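Local coordinates for protein transcriptional regulator, LysR family (Vibrio cholerae, PDB 3SZP) that activates virulence genes of the cholera bacterium as a LysR-type transcription factor, probably by binding DNA through a winged helix-turn-helix domain, at residues T178-L183 with Q252-W257; F142-Q147 with N260-Y265; I93-P98 with I122-S127. All coordinates share one frame; numbering follows the deposited sequence.

Interaction 1: T178-L183 with Q252-W257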
loop_
_atom_site.group_PDB
_atom_site.type_symbol
_atom_site.label_atom_id
_atom_site.label_comp_id
_atom_site.label_asym_id
_atom_site.label_seq_id
_atom_site.Cartn_x
_atom_site.Cartn_y
_atom_site.Cartn_z
ATOM N N THR A 178 -43.273 12.191 21.635
ATOM C CA THR A 178 -44.575 12.633 21.142
ATOM C C THR A 178 -44.398 13.620 20.004
ATOM O O THR A 178 -45.351 13.958 19.303
ATOM C CB THR A 178 -45.414 13.306 22.249
ATOM O OG1 THR A 178 -44.954 14.649 22.451
ATOM C CG2 THR A 178 -45.302 12.534 23.556
ATOM N N HIS A 179 -43.166 14.082 19.833
ATOM C CA HIS A 179 -42.802 14.985 18.746
ATOM C C HIS A 179 -41.473 14.493 18.160
ATOM O O HIS A 179 -40.597 14.016 18.893
ATOM C CB HIS A 179 -42.673 16.409 19.284
ATOM C CG HIS A 179 -42.569 17.463 18.225
ATOM N ND1 HIS A 179 -41.437 17.642 17.458
ATOM C CD2 HIS A 179 -43.442 18.424 17.837
ATOM C CE1 HIS A 179 -41.625 18.650 16.627
ATOM N NE2 HIS A 179 -42.830 19.147 16.841
ATOM N N ALA A 180 -41.337 14.585 16.837
ATOM C CA ALA A 180 -40.138 14.098 16.157
ATOM C C ALA A 180 -38.871 14.800 16.645
ATOM O O ALA A 180 -37.767 14.268 16.513
ATOM C CB ALA A 180 -40.281 14.242 14.638
ATOM N N GLU A 181 -39.025 15.994 17.202
ATOM C CA GLU A 181 -37.865 16.729 17.685
ATOM C C GLU A 181 -37.199 15.961 18.828
ATOM O O GLU A 181 -35.981 16.026 19.004
ATOM C CB GLU A 181 -38.254 18.137 18.136
ATOM C CG GLU A 181 -37.062 19.059 18.286
ATOM N N GLU A 182 -38.004 15.208 19.572
ATOM C CA GLU A 182 -37.516 14.440 20.712
ATOM C C GLU A 182 -36.620 13.258 20.320
ATOM O O GLU A 182 -35.964 12.673 21.173
ATOM C CB GLU A 182 -38.688 13.950 21.563
ATOM C CG GLU A 182 -39.543 15.069 22.148
ATOM C CD GLU A 182 -40.726 14.553 22.943
ATOM O OE1 GLU A 182 -41.387 13.589 22.499
ATOM O OE2 GLU A 182 -41.000 15.118 24.027
ATOM N N LEU A 183 -36.601 12.900 19.037
ATOM C CA LEU A 183 -35.734 11.802 18.576
ATOM C C LEU A 183 -34.267 12.017 18.959
ATOM O O LEU A 183 -33.515 11.045 19.101
ATOM C CB LEU A 183 -35.868 11.558 17.062
ATOM C CG LEU A 183 -37.205 10.956 16.609
ATOM C CD1 LEU A 183 -37.391 11.091 15.101
ATOM C CD2 LEU A 183 -37.394 9.502 17.087
ATOM N N GLN A 252 -45.124 0.741 16.287
ATOM C CA GLN A 252 -44.967 2.016 15.615
ATOM C C GLN A 252 -44.985 3.145 16.629
ATOM O O GLN A 252 -45.765 3.129 17.569
ATOM C CB GLN A 252 -46.070 2.223 14.571
ATOM C CG GLN A 252 -45.878 3.500 13.763
ATOM C CD GLN A 252 -46.886 3.647 12.633
ATOM O OE1 GLN A 252 -47.833 2.874 12.530
ATOM N NE2 GLN A 252 -46.692 4.654 11.790
ATOM N N VAL A 253 -44.110 4.116 16.448
ATOM C CA VAL A 253 -44.156 5.324 17.256
ATOM C C VAL A 253 -44.293 6.532 16.342
ATOM O O VAL A 253 -44.063 6.433 15.144
ATOM C CB VAL A 253 -42.884 5.480 18.105
ATOM C CG1 VAL A 253 -42.824 4.379 19.160
ATOM C CG2 VAL A 253 -41.634 5.464 17.214
ATOM N N LEU A 254 -44.653 7.676 16.912
ATOM C CA LEU A 254 -44.806 8.905 16.138
ATOM C C LEU A 254 -45.605 8.653 14.872
ATOM O O LEU A 254 -45.195 9.059 13.779
ATOM C CB LEU A 254 -43.436 9.502 15.790
ATOM C CG LEU A 254 -42.605 9.999 16.990
ATOM C CD1 LEU A 254 -41.219 10.431 16.566
ATOM C CD2 LEU A 254 -43.321 11.134 17.726
ATOM N N SER A 255 -46.753 7.999 15.015
ATOM C CA SER A 255 -47.571 7.648 13.862
ATOM C C SER A 255 -48.050 8.841 13.023
ATOM O O SER A 255 -48.351 8.681 11.837
ATOM C CB SER A 255 -48.764 6.779 14.285
ATOM O OG SER A 255 -49.406 7.322 15.430
ATOM N N ASP A 256 -48.127 10.029 13.616
ATOM C CA ASP A 256 -48.575 11.209 12.859
ATOM C C ASP A 256 -47.423 11.816 12.036
ATOM O O ASP A 256 -47.610 12.745 11.257
ATOM C CB ASP A 256 -49.180 12.263 13.799
ATOM C CG ASP A 256 -49.854 13.414 13.045
ATOM O OD1 ASP A 256 -50.625 13.139 12.099
ATOM O OD2 ASP A 256 -49.607 14.594 13.392
ATOM N N TRP A 257 -46.227 11.282 12.212
ATOM C CA TRP A 257 -45.065 11.834 11.522
ATOM C C TRP A 257 -44.698 10.919 10.383
ATOM O O TRP A 257 -44.334 9.767 10.609
ATOM C CB TRP A 257 -43.889 11.948 12.479
ATOM C CG TRP A 257 -44.058 13.046 13.453
ATOM C CD1 TRP A 257 -44.740 12.997 14.648
ATOM C CD2 TRP A 257 -43.557 14.378 13.330
ATOM N NE1 TRP A 257 -44.677 14.218 15.270
ATOM C CE2 TRP A 257 -43.952 15.085 14.483
ATOM C CE3 TRP A 257 -42.803 15.046 12.358
ATOM C CZ2 TRP A 257 -43.627 16.420 14.687
ATOM C CZ3 TRP A 257 -42.476 16.366 12.563
ATOM C CH2 TRP A 257 -42.890 17.043 13.718
#
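The indole of Trp257 fills the angle between His179 and Ala180 and makes the tight half of this contact. Ala180 CB sits over one face of the six-membered ring, 3.5 Å from its centroid and 12° off the ring normal, a close CH-pi contact. The far rim of the same ring runs into the imidazole: Trp257 CZ2 and CH2 come over one face of His179 in an edge-to-face stack, centroids 4.7 Å apart and planes at 63°. His179 cannot easily turn away, because its ND1 accepts the Glu181 N-H in the ring plane at 2.9 Å, while NE2 is bonded to Glu205. Leu254 works next to the indole. Its CD2 presses on the peptide between Thr178 and His179, 3.5 Å from Thr178 C, and its CD1 meets Leu183 CD2 tip to tip at a looser 4.0 Å.

Toward solvent the contact thins out. The side chain of Thr178 points away from the 252-257 loop, and Ser255 and Asp256 occupy the exposed corner of a type I turn running from Leu254 to Trp257. Within 178-183, Glu182 OE1 accepts the His179 N-H from above the carboxylate plane. With Leu199 and Val207 of the neighbouring hairpin also touching Trp257, the arrangement is a small hydrophobic cluster joining two loops and a beta hairpin in the LysR substrate-binding domain.

Interaction 2: F142-Q147 with N260-Y265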
loop_
_atom_site.group_PDB
_atom_site.type_symbol
_atom_site.label_atom_id
_atom_site.label_comp_id
_atom_site.label_asym_id
_atom_site.label_seq_id
_atom_site.Cartn_x
_atom_site.Cartn_y
_atom_site.Cartn_z
ATOM N N PHE A 142 -34.408 -3.305 -11.446
ATOM C CA PHE A 142 -35.365 -2.837 -10.454
ATOM C C PHE A 142 -34.679 -1.830 -9.543
ATOM O O PHE A 142 -33.594 -2.097 -9.020
ATOM C CB PHE A 142 -35.923 -3.998 -9.628
ATOM C CG PHE A 142 -36.698 -4.996 -10.435
ATOM C CD1 PHE A 142 -36.050 -6.019 -11.109
ATOM C CD2 PHE A 142 -38.079 -4.907 -10.532
ATOM C CE1 PHE A 142 -36.783 -6.934 -11.868
ATOM C CE2 PHE A 142 -38.799 -5.827 -11.273
ATOM C CZ PHE A 142 -38.150 -6.834 -11.939
ATOM N N ARG A 143 -35.303 -0.672 -9.360
ATOM C CA ARG A 143 -34.732 0.349 -8.497
ATOM C C ARG A 143 -35.775 1.086 -7.661
ATOM O O ARG A 143 -36.970 1.030 -7.936
ATOM C CB ARG A 143 -33.902 1.350 -9.315
ATOM C CG ARG A 143 -32.380 1.173 -9.150
ATOM C CD ARG A 143 -31.635 2.376 -9.689
ATOM N NE ARG A 143 -32.561 3.500 -9.719
ATOM C CZ ARG A 143 -32.313 4.669 -10.287
ATOM N NH1 ARG A 143 -31.149 4.894 -10.891
ATOM N NH2 ARG A 143 -33.247 5.612 -10.250
ATOM N N VAL A 144 -35.300 1.760 -6.622
ATOM C CA VAL A 144 -36.122 2.661 -5.840
ATOM C C VAL A 144 -35.817 4.075 -6.285
ATOM O O VAL A 144 -34.647 4.415 -6.499
ATOM C CB VAL A 144 -35.787 2.566 -4.365
ATOM C CG1 VAL A 144 -36.573 3.607 -3.589
ATOM C CG2 VAL A 144 -36.062 1.160 -3.857
ATOM N N GLY A 145 -36.856 4.898 -6.432
ATOM C CA GLY A 145 -36.676 6.281 -6.840
ATOM C C GLY A 145 -36.598 6.401 -8.352
ATOM O O GLY A 145 -36.421 5.396 -9.052
ATOM N N PRO A 146 -36.740 7.633 -8.869
ATOM C CA PRO A 146 -36.672 7.904 -10.312
ATOM C C PRO A 146 -35.253 7.740 -10.884
ATOM O O PRO A 146 -34.268 8.051 -10.209
ATOM C CB PRO A 146 -37.136 9.363 -10.418
ATOM C CG PRO A 146 -36.801 9.963 -9.076
ATOM C CD PRO A 146 -37.012 8.848 -8.080
ATOM N N GLN A 147 -35.163 7.252 -12.121
ATOM C CA GLN A 147 -33.884 7.029 -12.800
ATOM C C GLN A 147 -33.315 8.286 -13.462
ATOM O O GLN A 147 -33.849 9.384 -13.303
ATOM C CB GLN A 147 -34.049 5.949 -13.871
ATOM C CG GLN A 147 -35.267 6.175 -14.770
ATOM C CD GLN A 147 -34.976 5.947 -16.249
ATOM O OE1 GLN A 147 -33.835 5.678 -16.641
ATOM N NE2 GLN A 147 -36.013 6.058 -17.077
ATOM N N ASN A 260 -41.456 10.567 3.185
ATOM C CA ASN A 260 -41.824 10.536 1.780
ATOM C C ASN A 260 -41.959 9.089 1.289
ATOM O O ASN A 260 -41.054 8.281 1.483
ATOM C CB ASN A 260 -40.764 11.288 0.965
ATOM C CG ASN A 260 -41.284 11.762 -0.372
ATOM O OD1 ASN A 260 -42.466 12.074 -0.515
ATOM N ND2 ASN A 260 -40.399 11.813 -1.371
ATOM N N PRO A 261 -43.096 8.751 0.660
ATOM C CA PRO A 261 -43.230 7.410 0.074
ATOM C C PRO A 261 -42.183 7.222 -1.010
ATOM O O PRO A 261 -41.823 8.184 -1.677
ATOM C CB PRO A 261 -44.629 7.430 -0.549
ATOM C CG PRO A 261 -45.349 8.545 0.131
ATOM C CD PRO A 261 -44.305 9.572 0.456
ATOM N N ARG A 262 -41.674 6.009 -1.166
ATOM C CA ARG A 262 -40.643 5.752 -2.155
ATOM C C ARG A 262 -41.138 4.719 -3.183
ATOM O O ARG A 262 -41.659 3.657 -2.829
ATOM C CB ARG A 262 -39.334 5.310 -1.480
ATOM C CG ARG A 262 -38.721 6.381 -0.552
ATOM C CD ARG A 262 -37.457 5.882 0.162
ATOM N NE ARG A 262 -37.726 4.811 1.126
ATOM C CZ ARG A 262 -37.089 3.639 1.143
ATOM N NH1 ARG A 262 -36.142 3.374 0.252
ATOM N NH2 ARG A 262 -37.387 2.736 2.058
ATOM N N ASP A 263 -40.985 5.060 -4.458
ATOM C CA ASP A 263 -41.502 4.242 -5.537
ATOM C C ASP A 263 -40.525 3.159 -5.948
ATOM O O ASP A 263 -39.302 3.349 -5.923
ATOM C CB ASP A 263 -41.814 5.114 -6.744
ATOM C CG ASP A 263 -42.875 6.142 -6.456
ATOM O OD1 ASP A 263 -43.836 5.816 -5.722
ATOM O OD2 ASP A 263 -42.741 7.281 -6.957
ATOM N N ILE A 264 -41.080 2.023 -6.338
ATOM C CA ILE A 264 -40.299 0.932 -6.893
ATOM C C ILE A 264 -40.545 0.835 -8.389
ATOM O O ILE A 264 -41.687 0.675 -8.819
ATOM C CB ILE A 264 -40.671 -0.384 -6.217
ATOM C CG1 ILE A 264 -40.391 -0.270 -4.718
ATOM C CG2 ILE A 264 -39.865 -1.535 -6.827
ATOM C CD1 ILE A 264 -41.516 -0.745 -3.864
ATOM N N TYR A 265 -39.480 0.960 -9.173
ATOM C CA TYR A 265 -39.580 0.902 -10.619
ATOM C C TYR A 265 -38.902 -0.328 -11.211
ATOM O O TYR A 265 -37.897 -0.816 -10.680
ATOM C CB TYR A 265 -38.940 2.134 -11.264
ATOM C CG TYR A 265 -39.666 3.434 -11.033
ATOM C CD1 TYR A 265 -40.720 3.821 -11.849
ATOM C CD2 TYR A 265 -39.286 4.281 -10.006
ATOM C CE1 TYR A 265 -41.378 5.022 -11.641
ATOM C CE2 TYR A 265 -39.945 5.481 -9.780
ATOM C CZ TYR A 265 -40.985 5.841 -10.599
ATOM O OH TYR A 265 -41.610 7.038 -10.381
#
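Tyr265 lays its ring beside the loop at Gly145, with CD2 3.2 Å from Gly145 O and CE2 alongside the start of Pro146. Its CG stands anti to the carbonyl carbon (chi1 -69°), which swings the ring across the strand pair. Arg143, its cross-strand partner on the same face of the sheet, heads for the same end of the contact, but its guanidinium runs forward along its own segment, edge-on to the Gly145 and Pro146 carbonyls, with weak bonds from NH2 to both oxygens. Val144 and Ile264 share the other face. Beside them Val144 CG1, anti to the backbone N, runs across Arg262 and touches its CB at 3.9 Å, while the Arg262 charge is spent on a salt bridge to Asp162.

Under these side chains lies an antiparallel strand pair within the mixed sheet of the LysR substrate-binding domain, a periplasmic-binding-protein-like fold. Arg143 and Tyr265 form the hydrogen-bonded pair, Arg143 N to Tyr265 O at 2.9 Å and Tyr265 N to Arg143 O at 2.8 Å; Val144 and Ile264 follow as the non-hydrogen-bonded pair. Gly145 N then reaches Asp263 O at 2.9 Å, with backbone angles (phi 85°, psi 165°) at which a CB would jam against the carbonyl O of Val144. Phe142 passes its ring obliquely by Tyr265 O and on to Phe110 of helix 102-116, and Asp263 turns its carboxylate to Lys156.

Interaction 3: I93-P98 with I122-S127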
loop_
_atom_site.group_PDB
_atom_site.type_symbol
_atom_site.label_atom_id
_atom_site.label_comp_id
_atom_site.label_asym_id
_atom_site.label_seq_id
_atom_site.Cartn_x
_atom_site.Cartn_y
_atom_site.Cartn_z
ATOM N N ILE A 93 -31.596 -14.531 -18.130
ATOM C CA ILE A 93 -31.854 -13.105 -18.072
ATOM C C ILE A 93 -31.118 -12.487 -16.881
ATOM O O ILE A 93 -30.994 -13.090 -15.812
ATOM C CB ILE A 93 -33.364 -12.780 -18.061
ATOM C CG1 ILE A 93 -33.996 -13.077 -16.709
ATOM C CG2 ILE A 93 -34.098 -13.557 -19.153
ATOM C CD1 ILE A 93 -35.518 -12.945 -16.733
ATOM N N ARG A 94 -30.609 -11.283 -17.081
ATOM C CA ARG A 94 -29.779 -10.641 -16.077
ATOM C C ARG A 94 -30.523 -9.457 -15.466
ATOM O O ARG A 94 -30.957 -8.540 -16.174
ATOM C CB ARG A 94 -28.473 -10.198 -16.719
ATOM C CG ARG A 94 -27.345 -9.975 -15.752
ATOM C CD ARG A 94 -26.013 -9.851 -16.507
ATOM N NE ARG A 94 -24.900 -9.673 -15.587
ATOM C CZ ARG A 94 -24.296 -8.513 -15.370
ATOM N NH1 ARG A 94 -24.705 -7.426 -16.015
ATOM N NH2 ARG A 94 -23.276 -8.441 -14.515
ATOM N N ILE A 95 -30.676 -9.496 -14.147
ATOM C CA ILE A 95 -31.465 -8.520 -13.422
ATOM C C ILE A 95 -30.637 -7.848 -12.329
ATOM O O ILE A 95 -29.882 -8.524 -11.617
ATOM C CB ILE A 95 -32.659 -9.214 -12.760
ATOM C CG1 ILE A 95 -33.493 -9.928 -13.817
ATOM C CG2 ILE A 95 -33.502 -8.213 -11.978
ATOM C CD1 ILE A 95 -34.590 -10.777 -13.241
ATOM N N SER A 96 -30.776 -6.528 -12.205
ATOM C CA SER A 96 -30.203 -5.787 -11.088
ATOM C C SER A 96 -31.346 -5.356 -10.169
ATOM O O SER A 96 -32.430 -5.012 -10.644
ATOM C CB SER A 96 -29.427 -4.564 -11.593
ATOM O OG SER A 96 -29.123 -3.658 -10.546
ATOM N N ALA A 97 -31.115 -5.396 -8.856
ATOM C CA ALA A 97 -32.157 -5.056 -7.893
ATOM C C ALA A 97 -31.553 -4.530 -6.610
ATOM O O ALA A 97 -30.374 -4.749 -6.335
ATOM C CB ALA A 97 -33.066 -6.263 -7.608
ATOM N N PRO A 98 -32.362 -3.823 -5.810
ATOM C CA PRO A 98 -31.796 -3.189 -4.617
ATOM C C PRO A 98 -31.490 -4.212 -3.537
ATOM O O PRO A 98 -32.146 -5.256 -3.461
ATOM C CB PRO A 98 -32.904 -2.233 -4.170
ATOM C CG PRO A 98 -34.136 -2.787 -4.703
ATOM C CD PRO A 98 -33.784 -3.482 -5.999
ATOM N N ILE A 122 -32.253 -17.168 -14.147
ATOM C CA ILE A 122 -32.071 -15.817 -13.633
ATOM C C ILE A 122 -30.722 -15.629 -12.969
ATOM O O ILE A 122 -30.344 -16.387 -12.073
ATOM C CB ILE A 122 -33.164 -15.417 -12.635
ATOM C CG1 ILE A 122 -34.519 -15.353 -13.337
ATOM C CG2 ILE A 122 -32.826 -14.063 -12.000
ATOM C CD1 ILE A 122 -35.645 -14.784 -12.454
ATOM N N GLU A 123 -29.999 -14.621 -13.444
ATOM C CA GLU A 123 -28.834 -14.099 -12.747
ATOM C C GLU A 123 -29.248 -12.772 -12.091
ATOM O O GLU A 123 -29.616 -11.816 -12.772
ATOM C CB GLU A 123 -27.658 -13.895 -13.702
ATOM C CG GLU A 123 -26.388 -13.506 -12.984
ATOM C CD GLU A 123 -25.287 -13.072 -13.916
ATOM O OE1 GLU A 123 -25.169 -13.630 -15.024
ATOM O OE2 GLU A 123 -24.527 -12.156 -13.536
ATOM N N LEU A 124 -29.209 -12.741 -10.764
ATOM C CA LEU A 124 -29.672 -11.592 -9.992
ATOM C C LEU A 124 -28.524 -10.942 -9.204
ATOM O O LEU A 124 -27.874 -11.590 -8.386
ATOM C CB LEU A 124 -30.783 -12.028 -9.036
ATOM C CG LEU A 124 -31.365 -10.999 -8.057
ATOM C CD1 LEU A 124 -32.068 -9.867 -8.806
ATOM C CD2 LEU A 124 -32.328 -11.669 -7.094
ATOM N N MET A 125 -28.275 -9.667 -9.480
ATOM C CA MET A 125 -27.273 -8.892 -8.763
ATOM C C MET A 125 -27.934 -7.817 -7.901
ATOM O O MET A 125 -28.684 -6.983 -8.396
ATOM C CB MET A 125 -26.303 -8.240 -9.745
ATOM C CG MET A 125 -25.404 -7.195 -9.114
ATOM S SD MET A 125 -23.973 -7.919 -8.276
ATOM C CE MET A 125 -23.110 -8.680 -9.667
ATOM N N MET A 126 -27.653 -7.851 -6.605
ATOM C CA MET A 126 -28.172 -6.849 -5.685
ATOM C C MET A 126 -27.138 -5.798 -5.343
ATOM O O MET A 126 -25.978 -6.120 -5.096
ATOM C CB MET A 126 -28.645 -7.502 -4.393
ATOM C CG MET A 126 -30.123 -7.715 -4.374
ATOM S SD MET A 126 -30.451 -9.463 -4.475
ATOM C CE MET A 126 -29.883 -9.913 -2.827
ATOM N N SER A 127 -27.565 -4.543 -5.296
ATOM C CA SER A 127 -26.692 -3.468 -4.816
ATOM C C SER A 127 -27.503 -2.312 -4.240
ATOM O O SER A 127 -28.658 -2.120 -4.597
ATOM C CB SER A 127 -25.813 -2.957 -5.958
ATOM O OG SER A 127 -26.630 -2.725 -7.095
#
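Leu124 pushes one methyl, CD1, into the hollow between Ile95 and Ala97, 3.9 Å from Ile95 CG2 and 3.9 Å from Ala97 CB. CG is anti to the backbone N (chi1 176°), and chi2 of 64° then turns CD1 toward the isoleucine and the small alanine. Two residues earlier on the same face, Ile122 CG2 lies against Ile95 CD1, and Ile122 CG1 runs side by side with Ile93 CG1 at 4.1 Å. The resulting apolar surface is covered in part by helix 102-116, through Met114 and Phe110, and in part by helix 276-287, through Phe281. At the far end Met126 CG fits close to the carbonyl O of Pro98.

The opposite face carries Arg94, Glu123, Ser96 and Met125. Arg94 and Glu123 extend side by side, and Arg94 NE meets Glu123 OE2 at 3.2 Å in a salt bridge; NE points at the oxygen nearly in the guanidinium plane but from above the carboxylate, the two planes being 77° apart. NH1 goes on to Glu137 O, and Trp138 makes a cation-pi contact with the arginine.

Between the faces, parallel strands of a beta-alpha-beta unit share five backbone bonds, from Glu123 N to Ile93 O up to Ser127 N to Ala97 O. The chemistry divides by face: apolar where helices cover it, mixed with one ion pair on the other, where Glu137 O and Trp138 probably share in fixing the arginine.

All three contacts lie in the LysR substrate-binding domain, and all four strands of interactions 2 and 3 belong to one mixed sheet. Interaction 3 closes first along the chain; interaction 2 opens later, and interaction 1 is nested inside the loop it closes. Interactions 2 and 3 have centres about 16 Å apart and touch directly: strand 140-144 lies beside strand 91-98, with a probable hydrogen bond from Phe142 N to Ser96 O. The centre of interaction 1 sits about 25 Å from that of interaction 2 and about 36 Å from that of interaction 3, yet 252-257 leads almost straight into 260-265. Strand 120-127 continues the sheet into a second subunit, placing interaction 3 at an interface.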